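Local coordinates for putative oxidoreductase molybdopterin-binding subunit (Sulfolobus tokodaii, PDB 4ZOH), which binds a pterin cytosine dinucleotide cofactor and is probably the catalytic subunit of an oxidoreductase of the aldehyde oxidase and xanthine dehydrogenase family, at residues V37-V48 against V98-Y107; A616-F624 against I694-E702. All blocks are in the same frame, centred on the assembly; numbering follows the deposited sequence.

Interaction 1: residues V37-V48 against V98-Y107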
loop_
_atom_site.group_PDB
_atom_site.type_symbol
_atom_site.label_atom_id
_atom_site.label_comp_id
_atom_site.label_asym_id
_atom_site.label_seq_id
_atom_site.Cartn_x
_atom_site.Cartn_y
_atom_site.Cartn_z
ATOM N N VAL A 37 -23.093 -13.183 -2.624
ATOM C CA VAL A 37 -24.344 -13.888 -2.283
ATOM C C VAL A 37 -24.146 -15.303 -2.790
ATOM O O VAL A 37 -23.626 -15.505 -3.903
ATOM C CB VAL A 37 -25.608 -13.248 -2.963
ATOM C CG1 VAL A 37 -26.917 -13.951 -2.526
ATOM C CG2 VAL A 37 -25.694 -11.745 -2.650
ATOM N N ARG A 38 -24.497 -16.279 -1.958
ATOM C CA ARG A 38 -24.286 -17.730 -2.314
ATOM C C ARG A 38 -25.596 -18.538 -2.339
ATOM O O ARG A 38 -26.570 -18.157 -1.637
ATOM C CB ARG A 38 -23.330 -18.370 -1.293
ATOM C CG ARG A 38 -21.900 -17.839 -1.479
ATOM C CD ARG A 38 -21.040 -18.192 -0.249
ATOM N NE ARG A 38 -19.788 -17.461 -0.272
ATOM C CZ ARG A 38 -18.755 -17.697 -1.041
ATOM N NH1 ARG A 38 -18.722 -18.704 -1.885
ATOM N NH2 ARG A 38 -17.669 -16.915 -0.911
ATOM N N SER A 39 -25.632 -19.596 -3.160
ATOM C CA SER A 39 -26.844 -20.428 -3.275
ATOM C C SER A 39 -27.206 -20.999 -1.918
ATOM O O SER A 39 -26.322 -21.560 -1.184
ATOM C CB SER A 39 -26.678 -21.544 -4.280
ATOM O OG SER A 39 -27.931 -22.198 -4.423
ATOM N N LYS A 40 -28.471 -20.838 -1.543
ATOM C CA LYS A 40 -28.954 -21.593 -0.385
ATOM C C LYS A 40 -29.508 -22.963 -0.791
ATOM O O LYS A 40 -29.902 -23.733 0.055
ATOM C CB LYS A 40 -29.936 -20.803 0.446
ATOM C CG LYS A 40 -31.236 -20.586 -0.299
ATOM C CD LYS A 40 -32.401 -20.493 0.689
ATOM C CE LYS A 40 -33.058 -19.133 0.678
ATOM N NZ LYS A 40 -33.875 -18.919 1.923
ATOM N N TYR A 41 -29.462 -23.308 -2.076
ATOM C CA TYR A 41 -29.962 -24.621 -2.541
ATOM C C TYR A 41 -28.930 -25.419 -3.301
ATOM O O TYR A 41 -28.046 -24.834 -3.948
ATOM C CB TYR A 41 -31.198 -24.429 -3.449
ATOM C CG TYR A 41 -32.414 -23.918 -2.697
ATOM C CD1 TYR A 41 -33.071 -24.725 -1.750
ATOM C CD2 TYR A 41 -32.950 -22.624 -2.955
ATOM C CE1 TYR A 41 -34.196 -24.249 -1.077
ATOM C CE2 TYR A 41 -34.078 -22.147 -2.278
ATOM C CZ TYR A 41 -34.701 -22.970 -1.366
ATOM O OH TYR A 41 -35.797 -22.535 -0.672
ATOM N N PRO A 42 -29.015 -26.770 -3.215
ATOM C CA PRO A 42 -28.076 -27.626 -3.941
ATOM C C PRO A 42 -28.184 -27.566 -5.452
ATOM O O PRO A 42 -27.169 -27.776 -6.180
ATOM C CB PRO A 42 -28.412 -29.048 -3.430
ATOM C CG PRO A 42 -29.726 -28.911 -2.707
ATOM C CD PRO A 42 -29.825 -27.513 -2.218
ATOM N N HIS A 43 -29.399 -27.332 -5.946
ATOM C CA HIS A 43 -29.662 -27.300 -7.413
ATOM C C HIS A 43 -30.927 -26.504 -7.697
ATOM O O HIS A 43 -32.009 -26.823 -7.200
ATOM C CB HIS A 43 -29.792 -28.687 -8.029
ATOM C CG HIS A 43 -29.585 -28.721 -9.522
ATOM N ND1 HIS A 43 -29.863 -29.839 -10.301
ATOM C CD2 HIS A 43 -29.140 -27.774 -10.377
ATOM C CE1 HIS A 43 -29.536 -29.595 -11.559
ATOM N NE2 HIS A 43 -29.095 -28.343 -11.633
ATOM N N ALA A 44 -30.765 -25.409 -8.437
ATOM C CA ALA A 44 -31.854 -24.440 -8.650
ATOM C C ALA A 44 -31.592 -23.609 -9.868
ATOM O O ALA A 44 -30.412 -23.337 -10.238
ATOM C CB ALA A 44 -32.104 -23.542 -7.452
ATOM N N ARG A 45 -32.703 -23.226 -10.507
ATOM C CA ARG A 45 -32.644 -22.107 -11.455
ATOM C C ARG A 45 -32.736 -20.842 -10.679
ATOM O O ARG A 45 -33.397 -20.796 -9.639
ATOM C CB ARG A 45 -33.684 -22.204 -12.591
ATOM C CG ARG A 45 -33.094 -23.127 -13.628
ATOM C CD ARG A 45 -33.847 -23.093 -14.932
ATOM N NE ARG A 45 -33.396 -24.198 -15.769
ATOM C CZ ARG A 45 -33.917 -25.429 -15.758
ATOM N NH1 ARG A 45 -34.944 -25.774 -14.941
ATOM N NH2 ARG A 45 -33.380 -26.329 -16.588
ATOM N N ILE A 46 -32.004 -19.837 -11.154
ATOM C CA ILE A 46 -31.933 -18.557 -10.439
ATOM C C ILE A 46 -32.202 -17.314 -11.304
ATOM O O ILE A 46 -31.775 -17.260 -12.459
ATOM C CB ILE A 46 -30.540 -18.379 -9.728
ATOM C CG1 ILE A 46 -29.390 -18.771 -10.662
ATOM C CG2 ILE A 46 -30.507 -19.137 -8.373
ATOM C CD1 ILE A 46 -28.112 -17.952 -10.434
ATOM N N LYS A 47 -32.832 -16.323 -10.690
ATOM C CA LYS A 47 -32.929 -14.944 -11.236
ATOM C C LYS A 47 -32.570 -14.035 -10.123
ATOM O O LYS A 47 -33.092 -14.161 -9.001
ATOM C CB LYS A 47 -34.349 -14.549 -11.701
ATOM C CG LYS A 47 -34.621 -14.825 -13.164
ATOM C CD LYS A 47 -35.849 -14.061 -13.674
ATOM C CE LYS A 47 -35.437 -12.808 -14.469
ATOM N NZ LYS A 47 -36.540 -11.813 -14.659
ATOM N N VAL A 48 -31.649 -13.148 -10.432
ATOM C CA VAL A 48 -31.177 -12.206 -9.464
ATOM C C VAL A 48 -31.419 -10.840 -10.036
ATOM O O VAL A 48 -31.005 -10.572 -11.151
ATOM C CB VAL A 48 -29.652 -12.325 -9.195
ATOM C CG1 VAL A 48 -29.347 -11.565 -7.944
ATOM C CG2 VAL A 48 -29.191 -13.759 -9.064
ATOM N N VAL A 98 -30.318 -8.381 -1.405
ATOM C CA VAL A 98 -30.299 -8.944 -2.743
ATOM C C VAL A 98 -31.571 -9.786 -2.911
ATOM O O VAL A 98 -32.061 -10.331 -1.939
ATOM C CB VAL A 98 -29.035 -9.733 -3.032
ATOM C CG1 VAL A 98 -29.009 -10.232 -4.480
ATOM C CG2 VAL A 98 -27.789 -8.879 -2.743
ATOM N N GLU A 99 -32.102 -9.812 -4.132
ATOM C CA GLU A 99 -33.386 -10.395 -4.472
ATOM C C GLU A 99 -33.166 -11.539 -5.433
ATOM O O GLU A 99 -32.814 -11.354 -6.602
ATOM C CB GLU A 99 -34.314 -9.342 -5.126
ATOM C CG GLU A 99 -35.198 -8.556 -4.146
ATOM C CD GLU A 99 -35.893 -7.356 -4.827
ATOM O OE1 GLU A 99 -36.500 -7.536 -5.929
ATOM O OE2 GLU A 99 -35.802 -6.224 -4.286
ATOM N N VAL A 100 -33.343 -12.752 -4.924
ATOM C CA VAL A 100 -33.007 -13.947 -5.719
ATOM C C VAL A 100 -34.270 -14.733 -5.905
ATOM O O VAL A 100 -35.024 -14.944 -4.956
ATOM C CB VAL A 100 -31.941 -14.868 -5.042
ATOM C CG1 VAL A 100 -31.638 -16.031 -5.966
ATOM C CG2 VAL A 100 -30.665 -14.056 -4.697
ATOM N N GLU A 101 -34.488 -15.162 -7.119
ATOM C CA GLU A 101 -35.623 -16.004 -7.338
ATOM C C GLU A 101 -35.090 -17.403 -7.695
ATOM O O GLU A 101 -34.350 -17.601 -8.702
ATOM C CB GLU A 101 -36.596 -15.375 -8.369
ATOM C CG GLU A 101 -37.401 -16.395 -9.205
ATOM C CD GLU A 101 -37.974 -15.853 -10.541
ATOM O OE1 GLU A 101 -37.771 -16.517 -11.605
ATOM O OE2 GLU A 101 -38.610 -14.765 -10.531
ATOM N N TYR A 102 -35.471 -18.366 -6.854
ATOM C CA TYR A 102 -35.076 -19.771 -7.012
ATOM C C TYR A 102 -36.188 -20.690 -7.566
ATOM O O TYR A 102 -37.301 -20.637 -7.118
ATOM C CB TYR A 102 -34.676 -20.334 -5.645
ATOM C CG TYR A 102 -33.425 -19.769 -4.935
ATOM C CD1 TYR A 102 -32.145 -20.235 -5.256
ATOM C CD2 TYR A 102 -33.549 -18.884 -3.856
ATOM C CE1 TYR A 102 -31.012 -19.796 -4.520
ATOM C CE2 TYR A 102 -32.444 -18.428 -3.144
ATOM C CZ TYR A 102 -31.171 -18.908 -3.492
ATOM O OH TYR A 102 -30.074 -18.508 -2.775
ATOM N N GLU A 103 -35.838 -21.535 -8.510
ATOM C CA GLU A 103 -36.649 -22.703 -8.871
ATOM C C GLU A 103 -35.905 -23.984 -8.498
ATOM O O GLU A 103 -34.974 -24.373 -9.200
ATOM C CB GLU A 103 -36.959 -22.685 -10.375
ATOM C CG GLU A 103 -37.882 -21.528 -10.724
ATOM C CD GLU A 103 -37.917 -21.202 -12.214
ATOM O OE1 GLU A 103 -37.485 -22.021 -13.103
ATOM O OE2 GLU A 103 -38.448 -20.102 -12.460
ATOM N N GLU A 104 -36.299 -24.599 -7.385
ATOM C CA GLU A 104 -35.603 -25.754 -6.847
ATOM C C GLU A 104 -35.709 -26.874 -7.826
ATOM O O GLU A 104 -36.799 -27.163 -8.267
ATOM C CB GLU A 104 -36.207 -26.181 -5.548
ATOM C CG GLU A 104 -35.682 -25.449 -4.349
ATOM C CD GLU A 104 -36.590 -25.746 -3.195
ATOM O OE1 GLU A 104 -36.220 -26.560 -2.302
ATOM O OE2 GLU A 104 -37.711 -25.200 -3.225
ATOM N N LEU A 105 -34.558 -27.414 -8.223
ATOM C CA LEU A 105 -34.456 -28.597 -9.050
ATOM C C LEU A 105 -34.050 -29.780 -8.220
ATOM O O LEU A 105 -33.702 -29.664 -7.017
ATOM C CB LEU A 105 -33.459 -28.419 -10.173
ATOM C CG LEU A 105 -33.718 -27.132 -10.925
ATOM C CD1 LEU A 105 -32.532 -26.839 -11.834
ATOM C CD2 LEU A 105 -35.037 -27.251 -11.719
ATOM N N ASP A 106 -34.125 -30.933 -8.871
ATOM C CA ASP A 106 -33.722 -32.156 -8.232
ATOM C C ASP A 106 -32.169 -32.198 -8.249
ATOM O O ASP A 106 -31.509 -31.762 -9.217
ATOM C CB ASP A 106 -34.369 -33.400 -8.927
ATOM C CG ASP A 106 -34.262 -34.706 -8.065
ATOM O OD1 ASP A 106 -34.128 -34.641 -6.810
ATOM O OD2 ASP A 106 -34.299 -35.802 -8.659
ATOM N N TYR A 107 -31.630 -32.800 -7.192
ATOM C CA TYR A 107 -30.196 -32.849 -6.949
ATOM C C TYR A 107 -29.716 -34.201 -6.448
ATOM O O TYR A 107 -30.503 -34.989 -5.904
ATOM C CB TYR A 107 -29.875 -31.794 -5.925
ATOM C CG TYR A 107 -30.614 -31.926 -4.645
ATOM C CD1 TYR A 107 -30.023 -32.606 -3.570
ATOM C CD2 TYR A 107 -31.854 -31.320 -4.450
ATOM C CE1 TYR A 107 -30.654 -32.729 -2.363
ATOM C CE2 TYR A 107 -32.494 -31.452 -3.238
ATOM C CZ TYR A 107 -31.870 -32.170 -2.202
ATOM O OH TYR A 107 -32.426 -32.309 -0.969
HETATM O O HOH W 1 -36.908 -24.450 -13.558
#

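Interaction 2: residues A616-F624 against I694-E702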
loop_
_atom_site.group_PDB
_atom_site.type_symbol
_atom_site.label_atom_id
_atom_site.label_comp_id
_atom_site.label_asym_id
_atom_site.label_seq_id
_atom_site.Cartn_x
_atom_site.Cartn_y
_atom_site.Cartn_z
ATOM N N ALA A 616 -6.053 -36.227 12.649
ATOM C CA ALA A 616 -7.338 -35.510 12.807
ATOM C C ALA A 616 -8.418 -36.090 11.794
ATOM O O ALA A 616 -9.620 -36.160 12.124
ATOM C CB ALA A 616 -7.136 -34.028 12.520
ATOM N N GLN A 617 -7.976 -36.429 10.578
ATOM C CA GLN A 617 -8.890 -37.083 9.593
ATOM C C GLN A 617 -9.420 -38.438 10.165
ATOM O O GLN A 617 -10.676 -38.689 10.167
ATOM C CB GLN A 617 -8.176 -37.330 8.234
ATOM C CG GLN A 617 -9.163 -37.982 7.224
ATOM C CD GLN A 617 -8.705 -38.212 5.810
ATOM O OE1 GLN A 617 -7.518 -38.066 5.418
ATOM N NE2 GLN A 617 -9.681 -38.627 4.996
ATOM N N ALA A 618 -8.489 -39.259 10.689
ATOM C CA ALA A 618 -8.834 -40.555 11.373
ATOM C C ALA A 618 -9.768 -40.349 12.552
ATOM O O ALA A 618 -10.802 -41.045 12.689
ATOM C CB ALA A 618 -7.569 -41.299 11.842
ATOM N N LEU A 619 -9.483 -39.335 13.353
ATOM C CA LEU A 619 -10.156 -39.244 14.676
ATOM C C LEU A 619 -11.142 -38.123 14.858
ATOM O O LEU A 619 -11.931 -38.190 15.788
ATOM C CB LEU A 619 -9.123 -39.167 15.831
ATOM C CG LEU A 619 -8.055 -40.241 15.936
ATOM C CD1 LEU A 619 -7.103 -39.855 17.109
ATOM C CD2 LEU A 619 -8.754 -41.630 16.098
ATOM N N LEU A 620 -11.067 -37.052 14.065
ATOM C CA LEU A 620 -11.899 -35.871 14.422
ATOM C C LEU A 620 -12.741 -35.363 13.279
ATOM O O LEU A 620 -13.930 -35.153 13.455
ATOM C CB LEU A 620 -11.038 -34.700 14.962
ATOM C CG LEU A 620 -10.305 -34.839 16.317
ATOM C CD1 LEU A 620 -9.130 -33.860 16.417
ATOM C CD2 LEU A 620 -11.303 -34.550 17.422
ATOM N N GLU A 621 -12.093 -35.123 12.150
ATOM C CA GLU A 621 -12.685 -34.311 11.096
ATOM C C GLU A 621 -13.627 -35.100 10.175
ATOM O O GLU A 621 -13.456 -36.299 10.028
ATOM C CB GLU A 621 -11.539 -33.730 10.279
ATOM C CG GLU A 621 -10.975 -32.508 11.045
ATOM C CD GLU A 621 -9.716 -31.951 10.431
ATOM O OE1 GLU A 621 -9.566 -31.958 9.207
ATOM O OE2 GLU A 621 -8.793 -31.551 11.191
ATOM N N GLY A 622 -14.580 -34.395 9.542
ATOM C CA GLY A 622 -15.370 -34.907 8.419
ATOM C C GLY A 622 -16.351 -33.901 7.876
ATOM O O GLY A 622 -17.017 -33.165 8.607
ATOM N N ALA A 623 -16.434 -33.826 6.563
ATOM C CA ALA A 623 -17.386 -32.855 6.014
ATOM C C ALA A 623 -18.630 -33.680 5.569
ATOM O O ALA A 623 -18.546 -34.456 4.611
ATOM C CB ALA A 623 -16.725 -32.058 4.867
ATOM N N PHE A 624 -19.745 -33.502 6.271
ATOM C CA PHE A 624 -20.968 -34.156 5.961
ATOM C C PHE A 624 -22.133 -33.183 5.686
ATOM O O PHE A 624 -22.225 -32.115 6.312
ATOM C CB PHE A 624 -21.345 -35.156 7.096
ATOM C CG PHE A 624 -20.243 -36.164 7.395
ATOM C CD1 PHE A 624 -19.840 -37.125 6.398
ATOM C CD2 PHE A 624 -19.571 -36.156 8.652
ATOM C CE1 PHE A 624 -18.779 -38.052 6.644
ATOM C CE2 PHE A 624 -18.527 -37.081 8.896
ATOM C CZ PHE A 624 -18.120 -38.005 7.891
ATOM N N ILE A 694 -12.682 -51.386 11.178
ATOM C CA ILE A 694 -13.036 -49.944 10.923
ATOM C C ILE A 694 -13.091 -49.670 9.400
ATOM O O ILE A 694 -12.093 -49.914 8.691
ATOM C CB ILE A 694 -12.003 -49.017 11.588
ATOM C CG1 ILE A 694 -12.047 -49.246 13.109
ATOM C CG2 ILE A 694 -12.236 -47.524 11.211
ATOM C CD1 ILE A 694 -10.942 -48.502 13.831
ATOM N N THR A 695 -14.248 -49.224 8.916
ATOM C CA THR A 695 -14.482 -49.093 7.461
ATOM C C THR A 695 -14.649 -47.630 7.072
ATOM O O THR A 695 -14.556 -47.289 5.904
ATOM C CB THR A 695 -15.757 -49.866 6.969
ATOM O OG1 THR A 695 -16.871 -49.478 7.762
ATOM C CG2 THR A 695 -15.600 -51.389 7.061
ATOM N N LYS A 696 -14.888 -46.764 8.050
ATOM C CA LYS A 696 -15.092 -45.340 7.756
ATOM C C LYS A 696 -14.455 -44.408 8.803
ATOM O O LYS A 696 -14.206 -44.842 9.918
ATOM C CB LYS A 696 -16.584 -45.058 7.619
ATOM C CG LYS A 696 -17.407 -45.446 8.822
ATOM C CD LYS A 696 -18.633 -44.530 8.986
ATOM C CE LYS A 696 -19.956 -45.227 8.739
ATOM N NZ LYS A 696 -20.300 -46.220 9.795
ATOM N N MET A 697 -14.237 -43.139 8.441
ATOM C CA MET A 697 -13.683 -42.142 9.356
ATOM C C MET A 697 -14.554 -40.859 9.338
ATOM O O MET A 697 -15.271 -40.659 8.385
ATOM C CB MET A 697 -12.299 -41.777 8.891
ATOM C CG MET A 697 -11.331 -42.901 8.833
ATOM S SD MET A 697 -9.709 -42.478 8.210
ATOM C CE MET A 697 -9.943 -42.130 6.413
ATOM N N PRO A 698 -14.450 -39.946 10.315
ATOM C CA PRO A 698 -13.661 -40.113 11.545
ATOM C C PRO A 698 -14.234 -41.318 12.399
ATOM O O PRO A 698 -15.431 -41.658 12.295
ATOM C CB PRO A 698 -13.915 -38.752 12.280
ATOM C CG PRO A 698 -15.372 -38.479 11.963
ATOM C CD PRO A 698 -15.506 -38.910 10.508
ATOM N N VAL A 699 -13.421 -41.910 13.270
ATOM C CA VAL A 699 -13.957 -42.898 14.195
ATOM C C VAL A 699 -14.803 -42.143 15.206
ATOM O O VAL A 699 -14.317 -41.302 15.946
ATOM C CB VAL A 699 -12.816 -43.697 14.864
ATOM C CG1 VAL A 699 -13.323 -45.020 15.360
ATOM C CG2 VAL A 699 -11.768 -44.067 13.851
ATOM N N LYS A 700 -16.083 -42.405 15.252
ATOM C CA LYS A 700 -16.884 -41.710 16.264
ATOM C C LYS A 700 -16.767 -42.345 17.677
ATOM O O LYS A 700 -16.622 -43.571 17.802
ATOM C CB LYS A 700 -18.358 -41.711 15.853
ATOM C CG LYS A 700 -18.732 -40.859 14.608
ATOM C CD LYS A 700 -20.236 -41.077 14.336
ATOM C CE LYS A 700 -21.001 -39.832 13.926
ATOM N NZ LYS A 700 -21.504 -40.074 12.552
ATOM N N PHE A 701 -16.888 -41.527 18.731
ATOM C CA PHE A 701 -16.956 -42.011 20.120
ATOM C C PHE A 701 -17.927 -43.216 20.264
ATOM O O PHE A 701 -17.524 -44.283 20.777
ATOM C CB PHE A 701 -17.363 -40.858 21.086
ATOM C CG PHE A 701 -16.299 -39.798 21.286
ATOM C CD1 PHE A 701 -15.086 -39.808 20.549
ATOM C CD2 PHE A 701 -16.506 -38.763 22.196
ATOM C CE1 PHE A 701 -14.122 -38.825 20.724
ATOM C CE2 PHE A 701 -15.524 -37.770 22.392
ATOM C CZ PHE A 701 -14.332 -37.809 21.658
ATOM N N GLU A 702 -19.167 -43.055 19.785
ATOM C CA GLU A 702 -20.212 -44.108 19.923
ATOM C C GLU A 702 -19.908 -45.410 19.199
ATOM O O GLU A 702 -20.508 -46.412 19.518
ATOM C CB GLU A 702 -21.566 -43.629 19.471
ATOM C CG GLU A 702 -21.619 -43.088 18.053
ATOM C CD GLU A 702 -22.804 -42.152 17.846
ATOM O OE1 GLU A 702 -23.018 -41.169 18.619
ATOM O OE2 GLU A 702 -23.539 -42.401 16.873
#

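Interaction 1: residues V37-V48 against V98-Y107
Y102 and Y41 meet edge to face. The Y41 edge points at one face of Y102, with centroids 4.8 Å apart and planes at 84°. CG of Y102 lies anti to its carbonyl carbon (chi1 -66°), and this sends the ring across to the turn after R38. Its CB touches the Y41 edge at CE2 and CD2. Y102 CD1 lies 3.4 Å from Y41 CD2 and also meets I46 CG2, while A44 CB sits at the ring edge. V100 CG1 covers the other face. CE1 passes S39 OG, and CE2 and CZ rest against K40 CG. At the tip, the backbone N of K40 donates to Y102 OH over 3.1 Å in a nearly straight bond (164°). Y41 is also packed from above: E104 CG stands 3.7 Å from its ring centroid, a CH-pi contact, and the carboxylate stacks over the same face.

Farther along, H43 ND1 gives a hydrogen bond of 2.8 Å to D106 O, and L105 CD1 lies over the imidazole face. H43 NE2 is held by E72. P42 CG points at the centre of the Y107 ring, 3.5 Å from its centroid; the Y107 hydroxyl is held by E627. On the face that carries R45 and E103, the charged atoms R45 NH1 and E103 OE1 are 4.9 Å apart and are bridged by a water.

Paired backbone bonds join R45 with E103 and K47 with E101. Strands 44-48 and 100-104 thus run antiparallel, with 44-48 as the middle strand of a small three-stranded sheet. V37 packs on V98 beside it. The turn 39-43 leads from strand 32-38 into this antiparallel sheet, which lies in the a/b hammerhead domain of the family.

Interaction 2: residues A616-F624 against I694-E702
V699 N donates to A618 O over 2.8 Å, nearly along the C=O axis, and a cis peptide between M697 and P698 bends the loop against the end of helix 600-619. The helix ends at L619, and the loop's V699 N supplies A618 O with a donor there. V699 CG2 lies against the same oxygen.

P698 fills the bend where the chain leaves the helix. All three outer ring carbons, CB, CG and CD, touch E621 O, with P698 CD at 3.4 Å from E621 O. CB also packs on the carbonyl carbon of L620. The F624 ring turns its edge to the proline, and F624 CZ is 3.8 Å from P698 CD. M697 O lies near the same edge, in the ring plane. With alanine in place of this proline, CG and CD are lost, which would probably open a gap beside F624 CZ and over part of E621 O and remove what favours the cis peptide.

M697 lies against the last turn of the helix. Its chi1 and extended chi2 carry M697 SD to 3.8 Å from A618 CA, and the bend at chi3 (-70°) then brings CE to the Q617 amide. M697 CE approaches Q617 NE2 to 3.8 Å without competing for a polar bond, since that amide is held by N157 and R256. T679 of helix 673-688 also packs on M697. Q158 on strand 149-161 donates to both Q617 O and E621 O.

The chemistry is mostly apolar, with one direct hydrogen bond in a buried setting. The helix-end carbonyl of A618 carries partial negative charge and is likely to favour the V699 N-H and the P698 CA-H that approach it. E621 O, past the helix, receives the proline ring instead.

How the interactions relate
The two contacts do not touch. Their centres are 32 Å apart and their nearest atoms about 12 Å. Interaction 1 lies farther out, its centre 32 Å from that of the chain against 21 Å for interaction 2. A short route joins them: the E627 carbonyl that holds Y107 of interaction 1 is three residues past the end of segment 616-624. In interaction 2, the Q617 side chain is about 12 Å from the bound pterin cytosine dinucleotide, and that of E621 about 12 Å from an iron-sulfur cluster. E621 also forms a salt bridge with a basic side chain of another chain, whereas no other chain of the assembly touches interaction 1.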